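Hypothetical protein VC1899 (Vibrio cholerae, PDB 1XMX) is of unknown function but contains a Card1-like endonuclease domain of the PD-(D/E)XK class and may bind or cut nucleic acids. Local coordinates at residues A337-V342 and L358-I363; K90-C95 and P114-E119; P186-L191 and N219-D224. One frame throughout, in Å; residues are numbered along the deposited sequence.

Overall arrangement
The three contacts fall in separate parts of an elongated chain, and in chain order they run contact 2, contact 3, contact 1. Contact 2 joins two neighbouring parallel strands of the N-terminal sheet, and contact 3 packs two helices next to a small three-stranded sheet. Contact 1 pairs two strands within the Card1-like endonuclease domain. It lies nearest the middle, its centre about 30 Å from that of contact 2 and about 28 Å from that of contact 3, whose own centres are about 55 Å apart. Contacts 1 and 2 each join the strands of a beta-alpha-beta unit; the putative nuclease region lies between the N-terminal sheet and the helices of contact 3.

Contact 1 of 3, residues A337-V342 and L358-I363; sequences ARAMLV and LGLALI
Met340 and Ala361, Leu341 and Leu362, and Val342 and Ile363 are paired in register on two parallel strands. Three nearly straight backbone hydrogen bonds hold them: Ala361 N gives to Ala339 O (3.0 Å), Leu341 N to Ala361 O (2.9 Å), and Ile363 N to Leu341 O (3.0 Å). Between these bonds, several CA-H groups also approach these carbonyls, as with Met340 CA at 3.3 Å from Ala361 O. A water accepts from Ala339 N, but its very short link to Gly359 O is doubtful.

Apolar contacts follow on both faces. On the face of Met340, Ala361 and Ile363, the thioether chain of Met340 leaves with CG anti to the backbone N (chi1 166°). It crosses the side chain of Ile363, SD lying 3.8 Å from Ile363 CD1, and a bend at chi3 carries CE to Ala361 CB at 3.9 Å. Trp378 and Leu375 of helix 371-380 cover this face. On the other, Leu341 and Leu362 lie side by side and point the same way, with Leu362 CD2 3.8 Å from Leu341 CB. Leu360 CD2 rests on Ala339 CB at 3.7 Å, and helix 321-333 closes over Ala339 and Leu341.

Helix 349-358 ends in a Schellman motif at Gly359, whose positive phi turns the chain into the second strand. This is a beta-alpha-beta unit at one side of a mixed sheet sandwiched by helices. The adjoining strand 303-310 carries Glu308 and Lys310, spaced as in the E-x-K signature of PD-(D/E)XK nucleases, and the arrangement is consistent with that fold.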
ATOM      1  N   ALA A 337       1.638   7.915   2.012  1.00 17.48           N
ATOM      2  CA  ALA A 337       0.943   6.926   1.162  1.00 15.82           C
ATOM      3  C   ALA A 337       0.375   7.545  -0.139  1.00 15.28           C
ATOM      4  O   ALA A 337       0.057   8.749  -0.231  1.00 14.67           O
ATOM      5  CB  ALA A 337      -0.097   6.130   1.922  1.00 15.01           C
ATOM      6  N   ARG A 338       0.326   6.731  -1.178  1.00 17.16           N
ATOM      7  CA  ARG A 338      -0.150   7.199  -2.493  1.00 17.98           C
ATOM      8  C   ARG A 338      -1.221   6.264  -3.035  1.00 16.48           C
ATOM      9  O   ARG A 338      -1.204   5.077  -2.765  1.00 15.60           O
ATOM     10  CB  ARG A 338       1.004   7.289  -3.470  1.00 19.48           C
ATOM     11  CG  ARG A 338       1.676   8.628  -3.283  1.00 25.55           C
ATOM     12  CD  ARG A 338       3.130   8.797  -3.705  1.00 26.56           C
ATOM     13  NE  ARG A 338       3.620   7.929  -4.766  1.00 28.29           N
ATOM     14  CZ  ARG A 338       3.670   8.207  -6.075  1.00 25.82           C
ATOM     15  NH1 ARG A 338       3.199   9.344  -6.610  1.00 25.17           N
ATOM     16  NH2 ARG A 338       4.179   7.292  -6.844  1.00 21.37           N
ATOM     17  N   ALA A 339      -2.148   6.810  -3.802  1.00 15.99           N
ATOM     18  CA  ALA A 339      -3.205   5.985  -4.367  1.00 16.36           C
ATOM     19  C   ALA A 339      -3.564   6.356  -5.808  1.00 16.72           C
ATOM     20  O   ALA A 339      -3.534   7.510  -6.231  1.00 17.51           O
ATOM     21  CB  ALA A 339      -4.484   5.972  -3.436  1.00 14.47           C
ATOM     22  N   MET A 340      -3.957   5.325  -6.533  1.00 17.74           N
ATOM     23  CA  MET A 340      -4.296   5.441  -7.927  1.00 15.39           C
ATOM     24  C   MET A 340      -5.679   4.784  -8.195  1.00 15.67           C
ATOM     25  O   MET A 340      -6.023   3.765  -7.592  1.00 14.94           O
ATOM     26  CB  MET A 340      -3.243   4.652  -8.678  1.00 14.71           C
ATOM     27  CG  MET A 340      -3.647   4.393 -10.098  1.00 14.71           C
ATOM     28  SD  MET A 340      -2.379   3.661 -11.113  1.00 12.29           S
ATOM     29  CE  MET A 340      -1.303   5.119 -11.444  1.00  9.07           C
ATOM     30  N   LEU A 341      -6.452   5.347  -9.113  1.00 16.57           N
ATOM     31  CA  LEU A 341      -7.644   4.614  -9.613  1.00 16.48           C
ATOM     32  C   LEU A 341      -7.397   4.208 -11.055  1.00 15.52           C
ATOM     33  O   LEU A 341      -7.102   5.051 -11.895  1.00 13.57           O
ATOM     34  CB  LEU A 341      -8.911   5.467  -9.473  1.00 16.20           C
ATOM     35  CG  LEU A 341     -10.200   5.005 -10.138  1.00 17.44           C
ATOM     36  CD1 LEU A 341     -10.645   3.664  -9.563  1.00 18.04           C
ATOM     37  CD2 LEU A 341     -11.292   6.094  -9.927  1.00 18.81           C
ATOM     38  N   VAL A 342      -7.470   2.900 -11.332  1.00 17.56           N
ATOM     39  CA  VAL A 342      -7.415   2.434 -12.723  1.00 18.26           C
ATOM     40  C   VAL A 342      -8.867   2.157 -13.173  1.00 20.10           C
ATOM     41  O   VAL A 342      -9.568   1.383 -12.527  1.00 20.08           O
ATOM     42  CB  VAL A 342      -6.514   1.182 -12.877  1.00 16.90           C
ATOM     43  CG1 VAL A 342      -6.581   0.650 -14.335  1.00 12.74           C
ATOM     44  CG2 VAL A 342      -5.024   1.527 -12.411  1.00 17.32           C
ATOM     45  N   LEU A 358      -7.719  16.012  -4.877  1.00 25.53           N
ATOM     46  CA  LEU A 358      -7.349  15.045  -3.842  1.00 24.56           C
ATOM     47  C   LEU A 358      -5.920  14.422  -3.962  1.00 22.41           C
ATOM     48  O   LEU A 358      -5.531  13.648  -3.106  1.00 21.47           O
ATOM     49  CB  LEU A 358      -8.366  13.893  -3.841  1.00 23.08           C
ATOM     50  CG  LEU A 358      -9.664  13.992  -2.994  1.00 27.22           C
ATOM     51  CD1 LEU A 358      -9.917  15.365  -2.389  1.00 26.20           C
ATOM     52  CD2 LEU A 358     -10.942  13.402  -3.659  1.00 24.87           C
ATOM     53  N   GLY A 359      -5.179  14.682  -5.038  1.00 21.53           N
ATOM     54  CA  GLY A 359      -3.848  14.064  -5.197  1.00 19.21           C
ATOM     55  C   GLY A 359      -3.889  12.569  -5.533  1.00 21.63           C
ATOM     56  O   GLY A 359      -2.989  11.817  -5.141  1.00 23.83           O
ATOM     57  N   LEU A 360      -4.922  12.118  -6.267  1.00 21.27           N
ATOM     58  CA  LEU A 360      -5.068  10.678  -6.620  1.00 20.32           C
ATOM     59  C   LEU A 360      -4.626  10.572  -8.061  1.00 19.07           C
ATOM     60  O   LEU A 360      -4.956  11.426  -8.896  1.00 19.45           O
ATOM     61  CB  LEU A 360      -6.550  10.177  -6.475  1.00 19.56           C
ATOM     62  CG  LEU A 360      -7.051  10.145  -5.023  1.00 21.22           C
ATOM     63  CD1 LEU A 360      -8.625   9.969  -4.905  1.00 21.65           C
ATOM     64  CD2 LEU A 360      -6.370   9.041  -4.294  1.00 20.06           C
ATOM     65  N   ALA A 361      -3.865   9.536  -8.378  1.00 19.20           N
ATOM     66  CA  ALA A 361      -3.444   9.356  -9.766  1.00 16.49           C
ATOM     67  C   ALA A 361      -4.583   8.633 -10.517  1.00 18.29           C
ATOM     68  O   ALA A 361      -5.380   7.906  -9.906  1.00 16.07           O
ATOM     69  CB  ALA A 361      -2.124   8.507  -9.787  1.00 17.48           C
ATOM     70  N   LEU A 362      -4.641   8.790 -11.832  1.00 20.56           N
ATOM     71  CA  LEU A 362      -5.656   8.085 -12.630  1.00 24.30           C
ATOM     72  C   LEU A 362      -5.027   7.374 -13.831  1.00 23.71           C
ATOM     73  O   LEU A 362      -4.137   7.919 -14.493  1.00 22.11           O
ATOM     74  CB  LEU A 362      -6.725   9.069 -13.177  1.00 23.82           C
ATOM     75  CG  LEU A 362      -7.681   9.716 -12.189  1.00 25.64           C
ATOM     76  CD1 LEU A 362      -8.690  10.556 -12.918  1.00 26.98           C
ATOM     77  CD2 LEU A 362      -8.381   8.700 -11.326  1.00 24.83           C
ATOM     78  N   ILE A 363      -5.538   6.191 -14.131  1.00 22.68           N
ATOM     79  CA  ILE A 363      -5.331   5.619 -15.467  1.00 22.40           C
ATOM     80  C   ILE A 363      -6.706   5.232 -16.083  1.00 22.11           C
ATOM     81  O   ILE A 363      -7.394   4.318 -15.601  1.00 22.88           O
ATOM     82  CB  ILE A 363      -4.376   4.409 -15.468  1.00 21.23           C
ATOM     83  CG1 ILE A 363      -2.956   4.817 -15.011  1.00 21.49           C
ATOM     84  CG2 ILE A 363      -4.263   3.812 -16.865  1.00 20.76           C
ATOM     85  CD1 ILE A 363      -1.990   3.568 -14.899  1.00 19.41           C
TER
HETATM   86  O   HOH W   1      -2.071   9.812  -3.930  1.00 18.15           O

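Contact 2 of 3, residues K90-C95 and P114-E119; sequences KFNASC and PIFVVE
Asn92 lies against one face of the Phe116 ring, with its CA 3.9 Å from the ring centroid and only 16° off the normal, a CH-pi contact. The Asn92 amide continues across the rim near CE1 and CZ, its plane turned 43° from that of the ring. Phe116 reaches it by placing CG between its own backbone N and carbonyl carbon (chi1 69°), the crowded position. On the other face of the sheet, Ile115 CG2 meets Phe91 CD2 at 3.8 Å. Just past the strand end, Ala93 CB packs on Val117 CG2 at 3.6 Å.

Parallel strand bonds set this register. Phe91 N gives to Pro114 O, Phe116 N to Phe91 O at 2.9 Å, and Ala93 N to Phe116 O at 2.8 Å. Beyond Ala93 the backbone of 90-95 turns off, and a side chain continues the pairing: Ser94 OG accepts a nearly straight bond from Val118 N (2.8 Å) and donates to Asn92 OD1 (2.6 Å). The same OD1 also accepts from Ser94 N (2.8 Å), closing an Asx turn. One amide oxygen thus fixes both the turn and the serine hydroxyl that grips the next strand.

Further out, Arg16 O accepts from Asn92 ND2, and the rings of Trp127 and Phe116 meet edge-to-face. The two strands and helix 98-110 form a beta-alpha-beta unit, in a topology consistent with the Rossmann-like CARF domains of Card1 relatives. Helix 98-110 covers Phe91 and Ile115, helix 15-22 packs on Asn92, and strands 4-9 and 124-129 flank the pair.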
ATOM      1  N   LYS A  90      21.679   6.409  19.241  1.00 19.94           N
ATOM      2  CA  LYS A  90      21.470   7.169  18.032  1.00 20.17           C
ATOM      3  C   LYS A  90      20.032   7.641  18.062  1.00 20.51           C
ATOM      4  O   LYS A  90      19.086   6.850  18.278  1.00 19.62           O
ATOM      5  CB  LYS A  90      21.737   6.330  16.764  1.00 21.18           C
ATOM      6  CG  LYS A  90      23.163   5.941  16.581  1.00 24.58           C
ATOM      7  CD  LYS A  90      23.423   5.677  15.088  1.00 27.26           C
ATOM      8  CE  LYS A  90      24.533   4.656  14.916  1.00 28.13           C
ATOM      9  NZ  LYS A  90      25.228   4.495  13.554  1.00 27.90           N
ATOM     10  N   PHE A  91      19.874   8.930  17.834  1.00 20.23           N
ATOM     11  CA  PHE A  91      18.582   9.551  17.957  1.00 18.32           C
ATOM     12  C   PHE A  91      18.009   9.679  16.524  1.00 17.00           C
ATOM     13  O   PHE A  91      18.582  10.348  15.645  1.00 14.66           O
ATOM     14  CB  PHE A  91      18.670  10.905  18.670  1.00 18.10           C
ATOM     15  CG  PHE A  91      17.322  11.672  18.736  1.00 20.84           C
ATOM     16  CD1 PHE A  91      16.108  10.998  18.976  1.00 20.84           C
ATOM     17  CD2 PHE A  91      17.293  13.064  18.590  1.00 20.09           C
ATOM     18  CE1 PHE A  91      14.878  11.729  19.037  1.00 22.13           C
ATOM     19  CE2 PHE A  91      16.121  13.775  18.659  1.00 20.89           C
ATOM     20  CZ  PHE A  91      14.894  13.115  18.897  1.00 21.19           C
ATOM     21  N   ASN A  92      16.916   8.975  16.318  1.00 13.79           N
ATOM     22  CA  ASN A  92      16.142   9.092  15.115  1.00 16.29           C
ATOM     23  C   ASN A  92      15.102  10.219  15.323  1.00 17.43           C
ATOM     24  O   ASN A  92      14.119  10.055  16.054  1.00 16.97           O
ATOM     25  CB  ASN A  92      15.425   7.781  14.831  1.00 16.29           C
ATOM     26  CG  ASN A  92      14.613   7.817  13.510  1.00 18.61           C
ATOM     27  OD1 ASN A  92      14.213   8.914  13.028  1.00 18.32           O
ATOM     28  ND2 ASN A  92      14.330   6.625  12.945  1.00 16.03           N
ATOM     29  N   ALA A  93      15.372  11.357  14.718  1.00 15.19           N
ATOM     30  CA  ALA A  93      14.557  12.537  14.838  1.00 17.37           C
ATOM     31  C   ALA A  93      13.541  12.651  13.699  1.00 16.98           C
ATOM     32  O   ALA A  93      13.088  13.759  13.400  1.00 18.70           O
ATOM     33  CB  ALA A  93      15.488  13.788  14.802  1.00 15.22           C
ATOM     34  N   SER A  94      13.199  11.539  13.060  1.00 17.14           N
ATOM     35  CA  SER A  94      12.273  11.556  11.924  1.00 17.01           C
ATOM     36  C   SER A  94      10.808  11.920  12.326  1.00 18.09           C
ATOM     37  O   SER A  94      10.029  12.435  11.495  1.00 17.97           O
ATOM     38  CB  SER A  94      12.266  10.182  11.215  1.00 16.11           C
ATOM     39  OG  SER A  94      13.562   9.847  10.745  1.00 15.04           O
ATOM     40  N   CYS A  95      10.425  11.598  13.553  1.00 16.69           N
ATOM     41  CA  CYS A  95       9.033  11.651  13.925  1.00 18.88           C
ATOM     42  C   CYS A  95       8.839  12.432  15.225  1.00 19.64           C
ATOM     43  O   CYS A  95       9.782  12.652  15.975  1.00 20.42           O
ATOM     44  CB  CYS A  95       8.490  10.231  14.113  1.00 19.64           C
ATOM     45  SG  CYS A  95       8.597   9.223  12.625  1.00 23.02           S
ATOM     46  N   PRO A 114      24.856  10.703  18.092  1.00 19.91           N
ATOM     47  CA  PRO A 114      24.487  11.006  16.704  1.00 18.41           C
ATOM     48  C   PRO A 114      23.001  11.138  16.523  1.00 18.44           C
ATOM     49  O   PRO A 114      22.191  10.473  17.218  1.00 18.19           O
ATOM     50  CB  PRO A 114      25.049   9.829  15.876  1.00 18.42           C
ATOM     51  CG  PRO A 114      26.029   9.092  16.790  1.00 21.03           C
ATOM     52  CD  PRO A 114      25.635   9.453  18.237  1.00 20.43           C
ATOM     53  N   ILE A 115      22.637  12.002  15.578  1.00 18.19           N
ATOM     54  CA  ILE A 115      21.224  12.313  15.340  1.00 15.41           C
ATOM     55  C   ILE A 115      20.969  12.298  13.843  1.00 14.95           C
ATOM     56  O   ILE A 115      21.717  12.921  13.091  1.00 16.16           O
ATOM     57  CB  ILE A 115      20.824  13.736  15.896  1.00 15.42           C
ATOM     58  CG1 ILE A 115      21.045  13.836  17.432  1.00 14.03           C
ATOM     59  CG2 ILE A 115      19.348  13.998  15.584  1.00 11.81           C
ATOM     60  CD1 ILE A 115      21.206  15.271  17.954  1.00 14.56           C
ATOM     61  N   PHE A 116      19.926  11.606  13.405  1.00 14.94           N
ATOM     62  CA  PHE A 116      19.616  11.542  11.988  1.00 14.73           C
ATOM     63  C   PHE A 116      18.127  11.690  11.786  1.00 15.81           C
ATOM     64  O   PHE A 116      17.346  11.511  12.740  1.00 17.10           O
ATOM     65  CB  PHE A 116      20.097  10.215  11.386  1.00 15.02           C
ATOM     66  CG  PHE A 116      19.313   9.003  11.864  1.00 17.08           C
ATOM     67  CD1 PHE A 116      18.079   8.672  11.283  1.00 18.29           C
ATOM     68  CD2 PHE A 116      19.791   8.205  12.879  1.00 17.21           C
ATOM     69  CE1 PHE A 116      17.353   7.568  11.679  1.00 17.40           C
ATOM     70  CE2 PHE A 116      19.068   7.080  13.285  1.00 18.12           C
ATOM     71  CZ  PHE A 116      17.857   6.739  12.666  1.00 16.21           C
ATOM     72  N   VAL A 117      17.748  12.015  10.537  1.00 16.53           N
ATOM     73  CA  VAL A 117      16.372  12.125  10.064  1.00 15.59           C
ATOM     74  C   VAL A 117      16.246  11.434   8.714  1.00 15.43           C
ATOM     75  O   VAL A 117      17.102  11.587   7.863  1.00 13.66           O
ATOM     76  CB  VAL A 117      15.913  13.590   9.900  1.00 16.97           C
ATOM     77  CG1 VAL A 117      14.549  13.639   9.222  1.00 15.05           C
ATOM     78  CG2 VAL A 117      15.765  14.289  11.277  1.00 16.80           C
ATOM     79  N   VAL A 118      15.186  10.647   8.550  1.00 16.42           N
ATOM     80  CA  VAL A 118      14.746  10.140   7.220  1.00 15.76           C
ATOM     81  C   VAL A 118      13.808  11.157   6.582  1.00 16.63           C
ATOM     82  O   VAL A 118      12.697  11.410   7.047  1.00 16.24           O
ATOM     83  CB  VAL A 118      13.965   8.861   7.370  1.00 13.65           C
ATOM     84  CG1 VAL A 118      13.607   8.288   5.950  1.00 15.69           C
ATOM     85  CG2 VAL A 118      14.766   7.855   8.224  1.00 12.65           C
ATOM     86  N   GLU A 119      14.295  11.786   5.536  1.00 18.69           N
ATOM     87  CA  GLU A 119      13.500  12.728   4.844  1.00 20.72           C
ATOM     88  C   GLU A 119      12.365  11.913   4.158  1.00 20.74           C
ATOM     89  O   GLU A 119      12.623  10.918   3.459  1.00 21.17           O
ATOM     90  CB  GLU A 119      14.405  13.490   3.862  1.00 20.06           C
ATOM     91  CG  GLU A 119      13.772  14.775   3.363  1.00 21.68           C
ATOM     92  CD  GLU A 119      12.796  14.580   2.208  1.00 20.97           C
ATOM     93  OE1 GLU A 119      13.261  14.013   1.183  1.00 21.01           O
ATOM     94  OE2 GLU A 119      11.631  15.112   2.275  1.00 18.39           O
TER

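Contact 3 of 3, residues P186-L191 and N219-D224; sequences PGLATL and NLLLSD
Leu221 projects from helix 219-224 into the surface of helix 186-191, between Gly187 and Leu188. Both of its methyls lie against one side of Leu188, near CG and CD2 of that residue, and the two side chains cross at about a right angle. CD1 of Leu221 sits 3.8 Å from Leu188 CG, and CD2 of Leu221 lies 4.0 Å from Leu188 CD2. The CA atoms of Gly187 and Leu221 are 7.2 Å apart, the nearest pair across the contact, where the first helix offers only backbone. The modelled approach of the Leu221 CD1 methyl to the Gly187 carbonyl carbon is too short to be trusted. Trp177 of helix 164-179 touches Leu188, Leu191 and Leu221, completing an apolar core.

The short helical segments cross at -61° with their axes 9.5 Å apart at closest approach. Helix 181-201, strand 205-207, helices 210-213 and 216-227, and the hairpin of strands 231-234 and 237-240 follow one another in the order of a winged helix, so this contact probably packs the first helix of such a domain against the third.

Further along, the fit slackens. Leu191 meets the 219-224 segment through its branch ends, CD2 at 4.4 Å from Leu221 CB and CD1 at 4.2 Å from Leu222 CD2. At the opposite end the first helix is kinked: the backbone N atoms of Pro186 and Gly187 have no bond to the preceding turn, and Gly187 N instead donates to Glu217 OE1. Pro186, Leu220 and Ser223 are exposed and make no contact between the two segments, while Asp224, set back from the other helix, has its OD2 bonded to Trp177 NE1.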
ATOM      1  N   PRO A 186     -19.089  -2.094 -24.159  1.00 29.55           N
ATOM      2  CA  PRO A 186     -20.424  -2.718 -24.094  1.00 28.18           C
ATOM      3  C   PRO A 186     -20.421  -4.239 -23.940  1.00 26.07           C
ATOM      4  O   PRO A 186     -21.232  -4.794 -23.214  1.00 27.51           O
ATOM      5  CB  PRO A 186     -21.050  -2.330 -25.439  1.00 30.17           C
ATOM      6  CG  PRO A 186     -20.388  -1.002 -25.737  1.00 30.23           C
ATOM      7  CD  PRO A 186     -18.973  -1.149 -25.286  1.00 29.67           C
ATOM      8  N   GLY A 187     -19.532  -4.900 -24.642  1.00 23.01           N
ATOM      9  CA  GLY A 187     -19.440  -6.320 -24.572  1.00 23.58           C
ATOM     10  C   GLY A 187     -19.039  -6.837 -23.204  1.00 23.36           C
ATOM     11  O   GLY A 187     -19.469  -7.931 -22.818  1.00 21.61           O
ATOM     12  N   LEU A 188     -18.204  -6.069 -22.477  1.00 23.51           N
ATOM     13  CA  LEU A 188     -17.712  -6.520 -21.192  1.00 22.86           C
ATOM     14  C   LEU A 188     -18.757  -6.339 -20.097  1.00 24.67           C
ATOM     15  O   LEU A 188     -18.848  -7.162 -19.169  1.00 26.83           O
ATOM     16  CB  LEU A 188     -16.363  -5.883 -20.835  1.00 25.01           C
ATOM     17  CG  LEU A 188     -15.159  -6.655 -21.398  1.00 24.43           C
ATOM     18  CD1 LEU A 188     -13.921  -5.826 -21.367  1.00 24.60           C
ATOM     19  CD2 LEU A 188     -14.972  -8.001 -20.691  1.00 25.02           C
ATOM     20  N   ALA A 189     -19.544  -5.274 -20.211  1.00 22.69           N
ATOM     21  CA  ALA A 189     -20.780  -5.146 -19.485  1.00 23.97           C
ATOM     22  C   ALA A 189     -21.738  -6.353 -19.638  1.00 25.11           C
ATOM     23  O   ALA A 189     -22.326  -6.827 -18.635  1.00 25.55           O
ATOM     24  CB  ALA A 189     -21.504  -3.864 -19.915  1.00 23.84           C
ATOM     25  N   THR A 190     -21.930  -6.847 -20.862  1.00 23.53           N
ATOM     26  CA  THR A 190     -22.837  -7.991 -21.017  1.00 21.03           C
ATOM     27  C   THR A 190     -22.234  -9.247 -20.415  1.00 21.40           C
ATOM     28  O   THR A 190     -22.950 -10.055 -19.849  1.00 22.66           O
ATOM     29  CB  THR A 190     -23.138  -8.275 -22.476  1.00 22.19           C
ATOM     30  OG1 THR A 190     -23.552  -7.044 -23.107  1.00 25.29           O
ATOM     31  CG2 THR A 190     -24.284  -9.354 -22.592  1.00 19.96           C
ATOM     32  N   LEU A 191     -20.920  -9.427 -20.593  1.00 20.79           N
ATOM     33  CA  LEU A 191     -20.178 -10.549 -20.004  1.00 22.58           C
ATOM     34  C   LEU A 191     -20.215 -10.498 -18.472  1.00 24.00           C
ATOM     35  O   LEU A 191     -20.417 -11.529 -17.795  1.00 24.36           O
ATOM     36  CB  LEU A 191     -18.708 -10.520 -20.457  1.00 21.79           C
ATOM     37  CG  LEU A 191     -17.964 -11.813 -20.093  1.00 23.40           C
ATOM     38  CD1 LEU A 191     -18.704 -13.094 -20.494  1.00 21.26           C
ATOM     39  CD2 LEU A 191     -16.540 -11.827 -20.627  1.00 22.26           C
ATOM     40  N   ASN A 219     -19.357 -11.533 -28.622  1.00 21.49           N
ATOM     41  CA  ASN A 219     -18.811 -12.679 -29.351  1.00 23.81           C
ATOM     42  C   ASN A 219     -17.281 -12.677 -29.532  1.00 21.77           C
ATOM     43  O   ASN A 219     -16.670 -13.719 -29.476  1.00 21.29           O
ATOM     44  CB  ASN A 219     -19.516 -12.798 -30.679  1.00 25.64           C
ATOM     45  CG  ASN A 219     -20.803 -13.604 -30.563  1.00 28.85           C
ATOM     46  OD1 ASN A 219     -20.771 -14.827 -30.449  1.00 29.26           O
ATOM     47  ND2 ASN A 219     -21.949 -12.906 -30.566  1.00 30.96           N
ATOM     48  N   LEU A 220     -16.700 -11.503 -29.758  1.00 20.41           N
ATOM     49  CA  LEU A 220     -15.268 -11.312 -29.710  1.00 22.46           C
ATOM     50  C   LEU A 220     -14.715 -11.819 -28.346  1.00 23.86           C
ATOM     51  O   LEU A 220     -13.742 -12.564 -28.315  1.00 25.16           O
ATOM     52  CB  LEU A 220     -14.923  -9.822 -29.885  1.00 21.37           C
ATOM     53  CG  LEU A 220     -15.220  -9.110 -31.214  1.00 22.39           C
ATOM     54  CD1 LEU A 220     -14.562  -7.724 -31.323  1.00 22.25           C
ATOM     55  CD2 LEU A 220     -14.782 -10.003 -32.363  1.00 21.73           C
ATOM     56  N   LEU A 221     -15.373 -11.429 -27.249  1.00 22.45           N
ATOM     57  CA  LEU A 221     -15.039 -11.854 -25.890  1.00 22.88           C
ATOM     58  C   LEU A 221     -15.260 -13.320 -25.641  1.00 23.00           C
ATOM     59  O   LEU A 221     -14.416 -13.975 -25.054  1.00 25.82           O
ATOM     60  CB  LEU A 221     -15.806 -11.021 -24.851  1.00 21.95           C
ATOM     61  CG  LEU A 221     -15.598  -9.508 -24.949  1.00 19.93           C
ATOM     62  CD1 LEU A 221     -16.641  -8.686 -24.199  1.00 20.51           C
ATOM     63  CD2 LEU A 221     -14.168  -9.153 -24.467  1.00 21.90           C
ATOM     64  N   LEU A 222     -16.388 -13.854 -26.053  1.00 23.28           N
ATOM     65  CA  LEU A 222     -16.628 -15.289 -25.867  1.00 24.99           C
ATOM     66  C   LEU A 222     -15.538 -16.100 -26.585  1.00 23.07           C
ATOM     67  O   LEU A 222     -15.005 -17.080 -26.065  1.00 22.85           O
ATOM     68  CB  LEU A 222     -18.000 -15.695 -26.422  1.00 24.78           C
ATOM     69  CG  LEU A 222     -19.118 -14.973 -25.659  1.00 26.58           C
ATOM     70  CD1 LEU A 222     -20.455 -15.416 -26.103  1.00 25.34           C
ATOM     71  CD2 LEU A 222     -18.977 -15.171 -24.184  1.00 25.81           C
ATOM     72  N   SER A 223     -15.195 -15.693 -27.779  1.00 21.68           N
ATOM     73  CA  SER A 223     -14.209 -16.503 -28.490  1.00 24.34           C
ATOM     74  C   SER A 223     -12.787 -16.323 -27.891  1.00 24.17           C
ATOM     75  O   SER A 223     -11.941 -17.192 -28.073  1.00 24.62           O
ATOM     76  CB  SER A 223     -14.262 -16.213 -29.977  1.00 25.18           C
ATOM     77  OG  SER A 223     -13.920 -14.868 -30.087  1.00 32.00           O
ATOM     78  N   ASP A 224     -12.523 -15.225 -27.169  1.00 23.79           N
ATOM     79  CA  ASP A 224     -11.258 -15.091 -26.445  1.00 25.37           C
ATOM     80  C   ASP A 224     -11.190 -16.047 -25.265  1.00 25.22           C
ATOM     81  O   ASP A 224     -10.154 -16.676 -25.002  1.00 25.43           O
ATOM     82  CB  ASP A 224     -11.067 -13.676 -25.892  1.00 27.65           C
ATOM     83  CG  ASP A 224     -10.766 -12.649 -26.958  1.00 30.46           C
ATOM     84  OD1 ASP A 224     -10.102 -12.969 -27.968  1.00 31.67           O
ATOM     85  OD2 ASP A 224     -11.198 -11.489 -26.775  1.00 32.57           O
TER